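Local coordinates for chitinase A (Pteris ryukyuensis, PDB 4RL3), which is a class III plant chitinase whose family 18 catalytic domain, the part present here, probably hydrolyses the glycosidic bonds of chitin, at residues A[22-28]-A[70-74]; A[46-50]-A[105-109]; A[131-135]-A[164-169]; A[191-197]-A[228-232]. One frame throughout, in Å; residues are numbered along the deposited sequence.

Contact 1: A[22-28]-A[70-74]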
loop_
_atom_site.group_PDB
_atom_site.type_symbol
_atom_site.label_atom_id
_atom_site.label_comp_id
_atom_site.label_asym_id
_atom_site.label_seq_id
_atom_site.Cartn_x
_atom_site.Cartn_y
_atom_site.Cartn_z
ATOM N N ILE A 22 2.073 0.757 -17.817
ATOM C CA ILE A 22 0.727 1.237 -17.476
ATOM C C ILE A 22 -0.254 0.811 -18.577
ATOM O O ILE A 22 -0.164 1.266 -19.719
ATOM C CB ILE A 22 0.698 2.777 -17.326
ATOM C CG1 ILE A 22 1.617 3.236 -16.183
ATOM C CG2 ILE A 22 -0.726 3.272 -17.111
ATOM C CD1 ILE A 22 2.025 4.690 -16.252
ATOM N N ASN A 23 -1.181 -0.075 -18.224
ATOM C CA ASN A 23 -2.241 -0.508 -19.127
ATOM C C ASN A 23 -3.413 0.454 -18.978
ATOM O O ASN A 23 -3.857 0.712 -17.873
ATOM C CB ASN A 23 -2.661 -1.930 -18.749
ATOM C CG ASN A 23 -3.644 -2.540 -19.732
ATOM O OD1 ASN A 23 -4.702 -1.975 -20.003
ATOM N ND2 ASN A 23 -3.298 -3.706 -20.263
ATOM N N SER A 24 -3.928 0.976 -20.095
ATOM C CA SER A 24 -5.001 1.976 -20.038
ATOM C C SER A 24 -6.347 1.448 -19.517
ATOM O O SER A 24 -7.246 2.238 -19.167
ATOM C CB SER A 24 -5.213 2.604 -21.421
ATOM O OG SER A 24 -5.773 1.682 -22.338
ATOM N N GLY A 25 -6.484 0.127 -19.468
ATOM C CA GLY A 25 -7.734 -0.521 -19.122
ATOM C C GLY A 25 -7.941 -0.876 -17.664
ATOM O O GLY A 25 -8.991 -1.423 -17.307
ATOM N N VAL A 26 -6.942 -0.607 -16.823
ATOM C CA VAL A 26 -7.081 -0.839 -15.382
ATOM C C VAL A 26 -7.209 0.487 -14.658
ATOM O O VAL A 26 -6.805 1.535 -15.180
ATOM C CB VAL A 26 -5.880 -1.619 -14.766
ATOM C CG1 VAL A 26 -5.694 -2.970 -15.435
ATOM C CG2 VAL A 26 -4.581 -0.808 -14.812
ATOM N N THR A 27 -7.769 0.431 -13.461
ATOM C CA THR A 27 -7.662 1.522 -12.498
ATOM C C THR A 27 -6.278 1.389 -11.882
ATOM O O THR A 27 -6.026 0.447 -11.141
ATOM C CB THR A 27 -8.765 1.407 -11.429
ATOM O OG1 THR A 27 -10.039 1.636 -12.049
ATOM C CG2 THR A 27 -8.591 2.397 -10.304
ATOM N N PHE A 28 -5.387 2.325 -12.196
ATOM C CA PHE A 28 -3.968 2.209 -11.868
ATOM C C PHE A 28 -3.585 3.123 -10.719
ATOM O O PHE A 28 -3.767 4.340 -10.798
ATOM C CB PHE A 28 -3.119 2.569 -13.099
ATOM C CG PHE A 28 -1.668 2.198 -12.957
ATOM C CD1 PHE A 28 -0.842 2.887 -12.081
ATOM C CD2 PHE A 28 -1.136 1.136 -13.671
ATOM C CE1 PHE A 28 0.485 2.536 -11.938
ATOM C CE2 PHE A 28 0.188 0.778 -13.527
ATOM C CZ PHE A 28 1.002 1.480 -12.659
ATOM N N HIS A 70 -1.891 9.919 -18.273
ATOM C CA HIS A 70 -2.686 8.696 -18.109
ATOM C C HIS A 70 -3.854 8.943 -17.180
ATOM O O HIS A 70 -3.699 8.966 -15.957
ATOM C CB HIS A 70 -1.806 7.581 -17.545
ATOM C CG HIS A 70 -0.598 7.314 -18.374
ATOM N ND1 HIS A 70 -0.636 6.548 -19.516
ATOM C CD2 HIS A 70 0.676 7.753 -18.255
ATOM C CE1 HIS A 70 0.564 6.525 -20.068
ATOM N NE2 HIS A 70 1.379 7.244 -19.321
ATOM N N SER A 71 -5.041 9.105 -17.765
ATOM C CA SER A 71 -6.225 9.496 -17.006
ATOM C C SER A 71 -6.708 8.419 -16.027
ATOM O O SER A 71 -7.491 8.717 -15.123
ATOM C CB SER A 71 -7.365 9.892 -17.958
ATOM O OG SER A 71 -7.833 8.801 -18.742
ATOM N N ASN A 72 -6.222 7.191 -16.197
ATOM C CA ASN A 72 -6.548 6.097 -15.298
ATOM C C ASN A 72 -5.610 5.985 -14.110
ATOM O O ASN A 72 -5.784 5.078 -13.306
ATOM C CB ASN A 72 -6.571 4.768 -16.054
ATOM C CG ASN A 72 -5.214 4.380 -16.617
ATOM O OD1 ASN A 72 -4.469 5.227 -17.128
ATOM N ND2 ASN A 72 -4.883 3.100 -16.527
ATOM N N VAL A 73 -4.628 6.882 -14.009
ATOM C CA VAL A 73 -3.627 6.832 -12.930
ATOM C C VAL A 73 -3.943 7.772 -11.763
ATOM O O VAL A 73 -4.255 8.949 -11.954
ATOM C CB VAL A 73 -2.213 7.121 -13.468
ATOM C CG1 VAL A 73 -1.210 7.275 -12.325
ATOM C CG2 VAL A 73 -1.775 6.010 -14.426
ATOM N N LYS A 74 -3.861 7.216 -10.556
ATOM C CA LYS A 74 -3.849 7.974 -9.305
ATOM C C LYS A 74 -2.555 7.645 -8.569
ATOM O O LYS A 74 -1.909 6.625 -8.839
ATOM C CB LYS A 74 -5.049 7.611 -8.425
ATOM C CG LYS A 74 -6.410 8.061 -8.938
ATOM C CD LYS A 74 -7.483 7.684 -7.923
ATOM C CE LYS A 74 -8.890 8.080 -8.325
ATOM N NZ LYS A 74 -9.866 7.642 -7.283
#
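At the N-terminal ends of two neighbouring parallel strands of a TIM barrel, strands 27-36 and 73-81, pairing begins with a single bridge, Phe28 to Val73. Phe28 N donates to Asn72 O at 3.0 Å and Phe28 O accepts from Lys74 N at 2.9 Å, so one residue bonds to the two flanking its partner, as parallel register requires; the CA of Val73 adds a CA-H...O contact, 3.3 Å from Phe28 O. A type I turn leads into each strand, Asn23 to Val26 and His70 to Val73, and Asn72 links them: its ND2 gives a 2.8 Å hydrogen bond to Val26 O. Within the first, an Asx turn forms, Gly25 N donating to Asn23 OD1 at 2.8 Å. Apolar contact runs alongside, with Val73 CG2 4.0 Å from Ile22 CG2 and 3.9 Å from Phe28 CB, while Ile22 CD1 makes a CH-pi contact over the His70 ring. A side-chain amide thus extends the polar pairing into the turn, satisfying a carbonyl just ahead of the ladder.

Contact 2: A[46-50]-A[105-109]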
loop_
_atom_site.group_PDB
_atom_site.type_symbol
_atom_site.label_atom_id
_atom_site.label_comp_id
_atom_site.label_asym_id
_atom_site.label_seq_id
_atom_site.Cartn_x
_atom_site.Cartn_y
_atom_site.Cartn_z
ATOM N N ASN A 46 5.360 12.424 16.525
ATOM C CA ASN A 46 3.956 12.502 16.946
ATOM C C ASN A 46 3.003 12.870 15.816
ATOM O O ASN A 46 2.176 13.787 15.926
ATOM C CB ASN A 46 3.778 13.454 18.132
ATOM C CG ASN A 46 2.424 13.299 18.789
ATOM O OD1 ASN A 46 1.888 12.185 18.892
ATOM N ND2 ASN A 46 1.850 14.413 19.230
ATOM N N GLY A 47 3.137 12.139 14.719
ATOM C CA GLY A 47 2.233 12.261 13.598
ATOM C C GLY A 47 2.550 13.350 12.587
ATOM O O GLY A 47 1.748 13.594 11.692
ATOM N N VAL A 48 3.685 14.033 12.721
ATOM C CA VAL A 48 4.077 15.017 11.702
ATOM C C VAL A 48 4.874 14.258 10.641
ATOM O O VAL A 48 6.023 13.860 10.862
ATOM C CB VAL A 48 4.895 16.199 12.269
ATOM C CG1 VAL A 48 5.219 17.171 11.155
ATOM C CG2 VAL A 48 4.114 16.932 13.360
ATOM N N PHE A 49 4.240 14.009 9.503
ATOM C CA PHE A 49 4.824 13.131 8.481
ATOM C C PHE A 49 5.905 13.783 7.634
ATOM O O PHE A 49 5.730 14.892 7.130
ATOM C CB PHE A 49 3.728 12.526 7.608
ATOM C CG PHE A 49 3.021 11.399 8.291
ATOM C CD1 PHE A 49 3.500 10.098 8.163
ATOM C CD2 PHE A 49 1.946 11.634 9.138
ATOM C CE1 PHE A 49 2.884 9.044 8.823
ATOM C CE2 PHE A 49 1.326 10.586 9.798
ATOM C CZ PHE A 49 1.800 9.297 9.652
ATOM N N ASN A 50 7.018 13.057 7.509
ATOM C CA ASN A 50 8.145 13.413 6.665
ATOM C C ASN A 50 8.246 12.462 5.481
ATOM O O ASN A 50 7.679 11.364 5.493
ATOM C CB ASN A 50 9.440 13.341 7.472
ATOM C CG ASN A 50 9.584 14.503 8.429
ATOM O OD1 ASN A 50 9.440 15.655 8.029
ATOM N ND2 ASN A 50 9.874 14.214 9.685
ATOM N N SER A 105 -3.286 17.027 9.382
ATOM C CA SER A 105 -2.766 18.279 8.837
ATOM C C SER A 105 -1.520 18.063 7.977
ATOM O O SER A 105 -1.461 18.546 6.860
ATOM C CB SER A 105 -2.485 19.295 9.943
ATOM O OG SER A 105 -1.519 18.830 10.870
ATOM N N SER A 106 -0.531 17.347 8.497
ATOM C CA SER A 106 0.696 17.110 7.731
ATOM C C SER A 106 0.463 16.293 6.464
ATOM O O SER A 106 1.060 16.590 5.428
ATOM C CB SER A 106 1.814 16.513 8.571
ATOM O OG SER A 106 1.546 15.184 8.978
ATOM N N LEU A 107 -0.414 15.286 6.516
ATOM C CA LEU A 107 -0.704 14.516 5.300
ATOM C C LEU A 107 -1.570 15.307 4.326
ATOM O O LEU A 107 -1.410 15.177 3.119
ATOM C CB LEU A 107 -1.317 13.156 5.634
ATOM C CG LEU A 107 -0.307 12.190 6.258
ATOM C CD1 LEU A 107 -1.012 10.970 6.821
ATOM C CD2 LEU A 107 0.758 11.767 5.256
ATOM N N THR A 108 -2.449 16.177 4.827
ATOM C CA THR A 108 -3.209 17.030 3.925
ATOM C C THR A 108 -2.246 17.933 3.162
ATOM O O THR A 108 -2.345 18.075 1.942
ATOM C CB THR A 108 -4.274 17.854 4.667
ATOM O OG1 THR A 108 -5.265 16.959 5.195
ATOM C CG2 THR A 108 -4.964 18.842 3.720
ATOM N N SER A 109 -1.296 18.523 3.870
ATOM C CA SER A 109 -0.301 19.372 3.215
ATOM C C SER A 109 0.482 18.605 2.156
ATOM O O SER A 109 0.690 19.108 1.059
ATOM C CB SER A 109 0.656 19.953 4.236
ATOM O OG SER A 109 -0.047 20.775 5.158
#
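Ser106 shows how a helical serine can serve a partner beyond its own helix. In the p rotamer its OG returns to the helix backbone, donating to Asn102 O one turn earlier, yet still presents an acceptor outward: Phe49 N points at Ser106 OG in an almost straight 3.0 Å hydrogen bond. Phe49, whose CA-to-CB bond points toward the helix, has chi1 -78° (m) and chi2 -89°, which set the ring edge by the same hydroxyl, CD2 being 3.6 Å from Ser106 OG. Leu107 occupies the mt rotamer, which brings its end nearer than its CA-to-CB bond suggests; CD1 sits over the Phe49 ring face in a CH-pi contact, and CG is 3.7 Å from Phe49 CD2. Gly47 has phi 85°, a backbone that would jam a CB against the preceding carbonyl. Both Phe49 and Leu107 also touch Leu79 of strand 73-81. A loop between strands 27-36 and 50-51 is thereby packed on helix 96-114, part of the outer helical layer of a TIM barrel.

Contact 3: A[131-135]-A[164-169]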
loop_
_atom_site.group_PDB
_atom_site.type_symbol
_atom_site.label_atom_id
_atom_site.label_comp_id
_atom_site.label_asym_id
_atom_site.label_seq_id
_atom_site.Cartn_x
_atom_site.Cartn_y
_atom_site.Cartn_z
ATOM N N THR A 131 -3.256 -1.610 20.883
ATOM C CA THR A 131 -4.019 -1.777 19.661
ATOM C C THR A 131 -5.172 -0.773 19.584
ATOM O O THR A 131 -5.441 -0.219 18.518
ATOM C CB THR A 131 -4.486 -3.236 19.530
ATOM O OG1 THR A 131 -3.321 -4.053 19.354
ATOM C CG2 THR A 131 -5.463 -3.430 18.375
ATOM N N SER A 132 -5.841 -0.522 20.708
ATOM C CA SER A 132 -6.918 0.466 20.738
ATOM C C SER A 132 -6.421 1.854 20.339
ATOM O O SER A 132 -7.103 2.571 19.616
ATOM C CB SER A 132 -7.569 0.530 22.120
ATOM O OG SER A 132 -8.333 -0.638 22.378
ATOM N N THR A 133 -5.234 2.227 20.816
ATOM C CA THR A 133 -4.654 3.524 20.491
ATOM C C THR A 133 -4.346 3.617 19.003
ATOM O O THR A 133 -4.706 4.593 18.361
ATOM C CB THR A 133 -3.408 3.817 21.335
ATOM O OG1 THR A 133 -3.806 3.985 22.705
ATOM C CG2 THR A 133 -2.698 5.071 20.848
ATOM N N PHE A 134 -3.705 2.585 18.457
ATOM C CA PHE A 134 -3.414 2.537 17.025
ATOM C C PHE A 134 -4.686 2.659 16.183
ATOM O O PHE A 134 -4.755 3.465 15.260
ATOM C CB PHE A 134 -2.664 1.248 16.665
ATOM C CG PHE A 134 -2.447 1.052 15.189
ATOM C CD1 PHE A 134 -1.587 1.878 14.488
ATOM C CD2 PHE A 134 -3.116 0.050 14.498
ATOM C CE1 PHE A 134 -1.390 1.704 13.134
ATOM C CE2 PHE A 134 -2.908 -0.147 13.136
ATOM C CZ PHE A 134 -2.060 0.700 12.453
ATOM N N VAL A 135 -5.696 1.869 16.517
ATOM C CA VAL A 135 -6.920 1.855 15.740
ATOM C C VAL A 135 -7.616 3.219 15.784
ATOM O O VAL A 135 -8.092 3.719 14.765
ATOM C CB VAL A 135 -7.863 0.719 16.214
ATOM C CG1 VAL A 135 -9.249 0.856 15.610
ATOM C CG2 VAL A 135 -7.258 -0.650 15.896
ATOM N N SER A 164 -4.209 -8.829 14.564
ATOM C CA SER A 164 -4.946 -8.239 15.675
ATOM C C SER A 164 -5.222 -6.750 15.447
ATOM O O SER A 164 -6.341 -6.265 15.642
ATOM C CB SER A 164 -4.168 -8.428 16.978
ATOM O OG SER A 164 -4.943 -7.963 18.067
ATOM N N GLN A 165 -4.199 -6.030 15.006
ATOM C CA GLN A 165 -4.318 -4.595 14.784
ATOM C C GLN A 165 -5.200 -4.272 13.591
ATOM O O GLN A 165 -6.107 -3.445 13.679
ATOM C CB GLN A 165 -2.948 -3.964 14.573
ATOM C CG GLN A 165 -2.102 -3.891 15.840
ATOM C CD GLN A 165 -1.350 -5.169 16.184
ATOM O OE1 GLN A 165 -1.270 -6.119 15.392
ATOM N NE2 GLN A 165 -0.787 -5.193 17.384
ATOM N N TYR A 166 -4.926 -4.899 12.456
ATOM C CA TYR A 166 -5.616 -4.502 11.234
ATOM C C TYR A 166 -7.038 -5.041 11.098
ATOM O O TYR A 166 -7.882 -4.382 10.499
ATOM C CB TYR A 166 -4.766 -4.811 10.012
ATOM C CG TYR A 166 -3.636 -3.817 9.842
ATOM C CD1 TYR A 166 -3.848 -2.596 9.199
ATOM C CD2 TYR A 166 -2.369 -4.073 10.355
ATOM C CE1 TYR A 166 -2.828 -1.677 9.050
ATOM C CE2 TYR A 166 -1.347 -3.155 10.214
ATOM C CZ TYR A 166 -1.581 -1.959 9.564
ATOM O OH TYR A 166 -0.556 -1.041 9.413
ATOM N N THR A 167 -7.326 -6.225 11.648
ATOM C CA THR A 167 -8.721 -6.675 11.641
ATOM C C THR A 167 -9.601 -5.797 12.540
ATOM O O THR A 167 -10.760 -5.528 12.218
ATOM C CB THR A 167 -8.897 -8.159 12.031
ATOM O OG1 THR A 167 -8.354 -8.399 13.342
ATOM C CG2 THR A 167 -8.259 -9.082 10.992
ATOM N N ALA A 168 -9.056 -5.352 13.670
ATOM C CA ALA A 168 -9.777 -4.431 14.543
ATOM C C ALA A 168 -10.056 -3.132 13.793
ATOM O O ALA A 168 -11.172 -2.615 13.814
ATOM C CB ALA A 168 -8.988 -4.153 15.812
ATOM N N LEU A 169 -9.030 -2.622 13.114
ATOM C CA LEU A 169 -9.163 -1.402 12.325
ATOM C C LEU A 169 -10.197 -1.570 11.211
ATOM O O LEU A 169 -11.107 -0.754 11.080
ATOM C CB LEU A 169 -7.810 -1.000 11.733
ATOM C CG LEU A 169 -7.759 0.201 10.785
ATOM C CD1 LEU A 169 -8.345 1.465 11.419
ATOM C CD2 LEU A 169 -6.325 0.419 10.309
HETATM O O HOH W 1 -0.435 -3.319 19.694
HETATM O O HOH W 2 -3.615 -6.575 19.918
#
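Two helices of an alpha/beta barrel can meet through water at one end and through apolar side chains further along, and the segment 164-169 passes from one regime to the other. It opens with Ser164, whose OG holds a water at 2.7 Å that is also 2.6 Å from Thr131 OG1. Gln165 follows: its NE2 donates to a second water at 3.0 Å, and this water lies 3.0 Å from Thr131 OG1 as well, so the threonine hydroxyl joins both bridges. The aliphatic part of Gln165 lies against Phe134, CB to CD2 4.0 Å. The CA-to-CB bond of Tyr166 points away, but its ring returns to receive the edge of Phe134 on its face, a T-shaped pair with centroids 5.6 Å apart and planes at 73°. Ala168 then offers CB to Val135 CG2 at 3.9 Å, and Leu169 CB stands 4.2 Å from that same methyl. The short helical axes approach to 9.5 Å and cross at -49°. Helices 131-147 and 163-173 both pack inward on the barrel sheet: Phe134 and Tyr166 touch Ile121 of strand 118-123, Tyr166 OH hydrogen-bonds to Tyr123 O, and Leu169 rests on Ile156 of strand 153-156.

Contact 4: A[191-197]-A[228-232]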
loop_
_atom_site.group_PDB
_atom_site.type_symbol
_atom_site.label_atom_id
_atom_site.label_comp_id
_atom_site.label_asym_id
_atom_site.label_seq_id
_atom_site.Cartn_x
_atom_site.Cartn_y
_atom_site.Cartn_z
ATOM N N THR A 191 4.911 -21.852 -2.074
ATOM C CA THR A 191 3.461 -21.837 -2.214
ATOM C C THR A 191 2.999 -22.172 -3.636
ATOM O O THR A 191 3.418 -21.528 -4.597
ATOM C CB THR A 191 2.906 -20.448 -1.820
ATOM O OG1 THR A 191 3.250 -20.165 -0.465
ATOM C CG2 THR A 191 1.391 -20.366 -1.973
ATOM N N SER A 192 2.136 -23.175 -3.771
ATOM C CA SER A 192 1.560 -23.523 -5.074
ATOM C C SER A 192 0.384 -22.609 -5.438
ATOM O O SER A 192 -0.152 -21.881 -4.593
ATOM C CB SER A 192 1.062 -24.967 -5.059
ATOM O OG SER A 192 -0.075 -25.060 -4.212
ATOM N N ALA A 193 -0.060 -22.663 -6.690
ATOM C CA ALA A 193 -1.238 -21.897 -7.088
ATOM C C ALA A 193 -2.502 -22.272 -6.287
ATOM O O ALA A 193 -3.255 -21.395 -5.873
ATOM C CB ALA A 193 -1.480 -22.022 -8.586
ATOM N N SER A 194 -2.700 -23.572 -6.050
ATOM C CA SER A 194 -3.828 -24.065 -5.261
ATOM C C SER A 194 -3.777 -23.549 -3.822
ATOM O O SER A 194 -4.776 -23.087 -3.277
ATOM C CB SER A 194 -3.824 -25.594 -5.242
ATOM O OG SER A 194 -4.884 -26.098 -4.447
ATOM N N GLN A 195 -2.600 -23.640 -3.216
ATOM C CA GLN A 195 -2.397 -23.123 -1.864
ATOM C C GLN A 195 -2.650 -21.614 -1.805
ATOM O O GLN A 195 -3.237 -21.122 -0.847
ATOM C CB GLN A 195 -0.992 -23.403 -1.365
ATOM C CG GLN A 195 -0.748 -24.866 -1.029
ATOM C CD GLN A 195 0.680 -25.115 -0.611
ATOM O OE1 GLN A 195 1.631 -24.709 -1.294
ATOM N NE2 GLN A 195 0.853 -25.775 0.523
ATOM N N TYR A 196 -2.209 -20.890 -2.830
ATOM C CA TYR A 196 -2.417 -19.445 -2.858
ATOM C C TYR A 196 -3.903 -19.097 -2.846
ATOM O O TYR A 196 -4.333 -18.166 -2.149
ATOM C CB TYR A 196 -1.748 -18.818 -4.077
ATOM C CG TYR A 196 -1.699 -17.299 -4.046
ATOM C CD1 TYR A 196 -2.817 -16.538 -4.387
ATOM C CD2 TYR A 196 -0.532 -16.629 -3.679
ATOM C CE1 TYR A 196 -2.769 -15.153 -4.359
ATOM C CE2 TYR A 196 -0.481 -15.241 -3.632
ATOM C CZ TYR A 196 -1.607 -14.518 -3.984
ATOM O OH TYR A 196 -1.577 -13.145 -3.972
ATOM N N VAL A 197 -4.685 -19.815 -3.641
ATOM C CA VAL A 197 -6.125 -19.611 -3.655
ATOM C C VAL A 197 -6.693 -19.844 -2.246
ATOM O O VAL A 197 -7.512 -19.063 -1.759
ATOM C CB VAL A 197 -6.827 -20.501 -4.703
ATOM C CG1 VAL A 197 -8.328 -20.422 -4.560
ATOM C CG2 VAL A 197 -6.412 -20.082 -6.108
ATOM N N THR A 228 3.358 -18.115 -10.446
ATOM C CA THR A 228 2.435 -18.973 -9.704
ATOM C C THR A 228 1.262 -18.164 -9.155
ATOM O O THR A 228 0.102 -18.573 -9.245
ATOM C CB THR A 228 3.185 -19.689 -8.579
ATOM O OG1 THR A 228 4.167 -20.546 -9.169
ATOM C CG2 THR A 228 2.235 -20.507 -7.700
ATOM N N VAL A 229 1.564 -17.002 -8.599
ATOM C CA VAL A 229 0.502 -16.123 -8.132
ATOM C C VAL A 229 -0.429 -15.711 -9.272
ATOM O O VAL A 229 -1.653 -15.679 -9.102
ATOM C CB VAL A 229 1.071 -14.870 -7.437
ATOM C CG1 VAL A 229 -0.055 -13.912 -7.074
ATOM C CG2 VAL A 229 1.857 -15.268 -6.202
ATOM N N LEU A 230 0.140 -15.400 -10.438
ATOM C CA LEU A 230 -0.673 -15.005 -11.579
ATOM C C LEU A 230 -1.617 -16.130 -12.014
ATOM O O LEU A 230 -2.770 -15.878 -12.357
ATOM C CB LEU A 230 0.201 -14.486 -12.733
ATOM C CG LEU A 230 0.818 -13.114 -12.435
ATOM C CD1 LEU A 230 2.049 -12.842 -13.285
ATOM C CD2 LEU A 230 -0.216 -12.014 -12.588
ATOM N N SER A 231 -1.140 -17.371 -11.938
ATOM C CA SER A 231 -1.996 -18.528 -12.195
ATOM C C SER A 231 -3.165 -18.623 -11.202
ATOM O O SER A 231 -4.316 -18.806 -11.601
ATOM C CB SER A 231 -1.167 -19.810 -12.184
ATOM O OG SER A 231 -0.281 -19.842 -13.283
ATOM N N ALA A 232 -2.872 -18.451 -9.921
ATOM C CA ALA A 232 -3.920 -18.409 -8.898
ATOM C C ALA A 232 -4.903 -17.275 -9.146
ATOM O O ALA A 232 -6.104 -17.424 -8.963
ATOM C CB ALA A 232 -3.304 -18.261 -7.515
#
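Tyr196 lays one face of its ring over Val229, with CE2 3.5 Å from Val229 CG2, while CD1 comes within 3.6 Å of Ala232 CB. Its OH hydrogen-bonds to Ser216 O of strand 215-218. Small residues set the spacing of the backbones: Ala193 and Ala232 have CA atoms 4.8 Å apart, and Ala232 CB reaches Ala193 O at 3.5 Å and Val197 CG2 at 3.9 Å. Such slim side chains let the short axes of helices 193-197 and 228-232 close to 8.3 Å at a crossing angle of -58°. Thr228 inserts CG2 against the start of the first helix, 3.3 Å from Ala193 N and 3.5 Å from Thr191 O. That start is fixed by a capping box: Gln195 N donates to the N-cap Ser192 OG at 3.1 Å, and Ser192 N to Gln195 OE1 at 3.0 Å. No hydrogen bond joins the segments, so this is van der Waals packing between consecutive outer helices of the TIM barrel, on either side of strand 215-218 in sequence.

A TIM barrel is built by repetition, and these four contacts sample its repeats around one domain. Contacts 1 and 2 cross along the chain, with centres about 28 Å apart; strand 73-81, paired in contact 1, is also touched by side chains of contact 2. Contacts 3 and 4 follow in series. Between centres, contact 3 lies about 20 Å from contact 2 and about 32 Å from contact 1, and contacts 2 and 4 are farthest apart, about 39 Å. Contact 1 joins strands of the inner sheet, whereas contacts 2, 3 and 4 involve the surrounding helices. Strand 3-8 pairs with both 27-36 and 244-248, closing the barrel, and helix 261-271 packs on segment 22-28.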